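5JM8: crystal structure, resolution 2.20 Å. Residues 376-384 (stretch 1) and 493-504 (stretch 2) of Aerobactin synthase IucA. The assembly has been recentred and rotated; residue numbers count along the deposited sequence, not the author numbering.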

# COMPACT_ATOMS: atom_id res chain seq x y z
N ASP A 376 24.03 16.09 -7.80
CA ASP A 376 23.39 16.59 -6.59
C ASP A 376 23.49 15.61 -5.44
O ASP A 376 23.16 14.44 -5.58
CB ASP A 376 21.90 16.89 -6.84
CG ASP A 376 21.68 18.01 -7.84
OD1 ASP A 376 22.63 18.76 -8.13
OD2 ASP A 376 20.54 18.14 -8.33
N SER A 377 23.93 16.10 -4.28
CA SER A 377 23.82 15.33 -3.06
C SER A 377 22.34 15.13 -2.77
O SER A 377 21.50 15.88 -3.27
CB SER A 377 24.52 16.03 -1.89
OG SER A 377 23.88 17.25 -1.57
N LEU A 378 22.01 14.11 -1.97
CA LEU A 378 20.61 13.78 -1.71
C LEU A 378 19.91 14.88 -0.91
O LEU A 378 18.68 14.97 -0.92
CB LEU A 378 20.52 12.45 -0.97
CG LEU A 378 20.95 11.23 -1.79
CD1 LEU A 378 21.07 10.00 -0.91
CD2 LEU A 378 19.98 10.98 -2.95
N LEU A 379 20.69 15.70 -0.23
CA LEU A 379 20.16 16.87 0.46
C LEU A 379 19.71 17.90 -0.57
O LEU A 379 18.62 18.46 -0.47
CB LEU A 379 21.20 17.48 1.40
CG LEU A 379 20.84 18.83 2.04
CD1 LEU A 379 19.53 18.76 2.81
CD2 LEU A 379 21.97 19.29 2.95
N VAL A 380 20.55 18.14 -1.56
CA VAL A 380 20.27 19.11 -2.61
C VAL A 380 19.11 18.65 -3.48
O VAL A 380 18.35 19.47 -4.00
CB VAL A 380 21.52 19.36 -3.48
CG1 VAL A 380 21.18 20.18 -4.73
CG2 VAL A 380 22.60 20.05 -2.67
N ALA A 381 18.97 17.34 -3.62
CA ALA A 381 17.84 16.76 -4.34
C ALA A 381 16.53 17.04 -3.61
O ALA A 381 15.50 17.25 -4.23
CB ALA A 381 18.04 15.26 -4.53
N ALA A 382 16.59 17.02 -2.28
CA ALA A 382 15.42 17.31 -1.46
C ALA A 382 15.05 18.79 -1.52
O ALA A 382 13.91 19.14 -1.81
CB ALA A 382 15.68 16.89 -0.02
N VAL A 383 16.03 19.65 -1.26
CA VAL A 383 15.83 21.09 -1.29
C VAL A 383 15.27 21.55 -2.63
O VAL A 383 14.43 22.44 -2.68
CB VAL A 383 17.15 21.84 -1.01
CG1 VAL A 383 16.98 23.34 -1.19
CG2 VAL A 383 17.64 21.53 0.40
N LYS A 384 15.74 20.93 -3.70
CA LYS A 384 15.25 21.24 -5.04
C LYS A 384 13.78 20.84 -5.20
O LYS A 384 13.03 21.50 -5.91
CB LYS A 384 16.11 20.55 -6.09
CG LYS A 384 17.38 21.32 -6.44
CD LYS A 384 18.28 20.52 -7.37
CE LYS A 384 19.37 21.40 -7.96
NZ LYS A 384 20.05 20.73 -9.11
N ALA A 493 28.27 20.25 7.64
CA ALA A 493 28.12 19.35 6.51
C ALA A 493 26.89 19.74 5.71
O ALA A 493 26.85 19.59 4.48
CB ALA A 493 28.02 17.91 6.97
N VAL A 494 25.88 20.24 6.41
CA VAL A 494 24.67 20.73 5.77
C VAL A 494 24.98 21.99 4.97
O VAL A 494 24.64 22.08 3.79
CB VAL A 494 23.56 21.02 6.81
CG1 VAL A 494 22.37 21.71 6.17
CG2 VAL A 494 23.13 19.73 7.49
N THR A 495 25.62 22.96 5.61
CA THR A 495 25.94 24.23 4.96
C THR A 495 26.94 24.02 3.81
O THR A 495 26.86 24.70 2.79
CB THR A 495 26.51 25.25 5.96
OG1 THR A 495 27.73 24.76 6.52
CG2 THR A 495 25.52 25.51 7.08
N ALA A 496 27.86 23.09 4.00
CA ALA A 496 28.88 22.79 2.99
C ALA A 496 28.28 22.14 1.75
O ALA A 496 28.65 22.48 0.63
CB ALA A 496 29.95 21.89 3.58
N ALA A 497 27.37 21.20 1.96
CA ALA A 497 26.68 20.54 0.86
C ALA A 497 25.94 21.56 0.00
O ALA A 497 25.99 21.51 -1.22
CB ALA A 497 25.72 19.50 1.39
N LEU A 498 25.26 22.49 0.66
CA LEU A 498 24.49 23.51 -0.03
C LEU A 498 25.41 24.54 -0.67
O LEU A 498 25.10 25.08 -1.74
CB LEU A 498 23.53 24.19 0.95
CG LEU A 498 22.50 23.24 1.56
CD1 LEU A 498 21.87 23.85 2.80
CD2 LEU A 498 21.43 22.87 0.54
N GLY A 499 26.53 24.81 -0.02
CA GLY A 499 27.54 25.69 -0.58
C GLY A 499 28.17 25.11 -1.82
O GLY A 499 28.39 25.81 -2.81
N ALA A 500 28.46 23.81 -1.77
CA ALA A 500 29.10 23.13 -2.89
C ALA A 500 28.20 23.09 -4.11
O ALA A 500 28.67 23.06 -5.25
CB ALA A 500 29.49 21.73 -2.48
N ALA A 501 26.89 23.11 -3.88
CA ALA A 501 25.90 23.09 -4.96
C ALA A 501 25.63 24.49 -5.49
O ALA A 501 24.92 24.65 -6.48
CB ALA A 501 24.61 22.45 -4.48
N GLY A 502 26.19 25.50 -4.84
CA GLY A 502 26.06 26.87 -5.30
C GLY A 502 24.70 27.48 -5.02
O GLY A 502 24.26 28.38 -5.73
N LEU A 503 24.02 26.98 -3.99
CA LEU A 503 22.73 27.53 -3.58
C LEU A 503 22.93 28.81 -2.76
O LEU A 503 22.14 29.75 -2.85
CB LEU A 503 21.94 26.50 -2.78
CG LEU A 503 21.56 25.23 -3.55
CD1 LEU A 503 20.87 24.22 -2.64
CD2 LEU A 503 20.68 25.56 -4.74
N ASP A 504 23.99 28.82 -1.96
CA ASP A 504 24.40 30.01 -1.21
C ASP A 504 25.75 29.71 -0.56
O ASP A 504 26.06 28.55 -0.32
CB ASP A 504 23.36 30.39 -0.15
CG ASP A 504 23.57 31.80 0.40
OD1 ASP A 504 24.42 32.54 -0.14
OD2 ASP A 504 22.88 32.16 1.38
O HOH W 1 25.91 19.18 -2.20

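The two stretches lie far apart in the chain but pack side by side in the fold. Stretch 1 enters a helix at Leu378, and the helix runs on past Lys384. Stretch 2 carries the later part of another helix and then turns into a loop. The two helix axes cross at -73° and come within 9.6 Å of each other. The backbones are nearest at Val380 and Leu498, whose CA atoms are 6.6 Å apart. The summed buried surface is 336 Å². No direct hydrogen bond joins the stretches, so the contact is mainly apolar packing, with one bridging water.

Leu379 has the largest covered area in the contact. Its CA-to-CB bond points toward stretch 2, with chi1 in t and chi2 in p. This places CD2 among three residues of the other helix. Leu379 CD2 lies 4.0 Å from Val494 CG1, 4.1 Å from Ala497 CB and 4.2 Å from Leu498 CG. These are van der Waals distances between hydrocarbon groups. Val494 and Ala497 are one turn apart, so the leucine meets successive turns of the partner helix. Leu379 CD2 also lies 4.0 Å from Val494 O, a packing contact with the backbone.

Val380 covers almost as much surface. Its CG2 makes the closest side-chain contact across the pair, 3.6 Å from Ala501 CB. The same methyl, Val380 CG2, is 4.0 Å from Ala497 O. That oxygen is also engaged within its own stretch, accepting from Ala501 N at 3.2 Å. Val380 CG2 therefore meets both a backbone oxygen, that of Ala497, and the methyl of Ala501.

Leu498 and Leu503 extend the apolar patch toward Val383. The CA-to-CB bond of Leu498 points sideways, but the end of its side chain comes nearer, and Leu498 CD2 sits 4.0 Å from Val383 CG2. The other methyl of the valine, Val383 CG1, is 4.2 Å from Leu503 CD1. Leu503 is brought to this position after the chain turns at Gly502. There a Schellman motif forms: Gly502 N donates to Gly499 O at 3.0 Å, and Leu503 N to Leu498 O at 3.1 Å. Gly502 has a phi of 75°, a value that favours glycine.

The polar link lies at the start of the first helix. Ser377 is its N-cap, and Ser377 OG accepts a weak bond from Val380 N at 3.4 Å. Water 1 is 2.9 Å from Ser377 OG and donates to Ala497 O at 2.5 Å. It thus ties the capping side chain to the backbone of the second helix. Ser377 OG also lies 4.1 Å from Ala497 CB, a simple packing contact.

A salt bridge within stretch 1 joins Lys384 NZ to Asp376 OD2 at 2.7 Å. It spans the first turns of the helix, linking the residue before the cap to the last residue of the stretch.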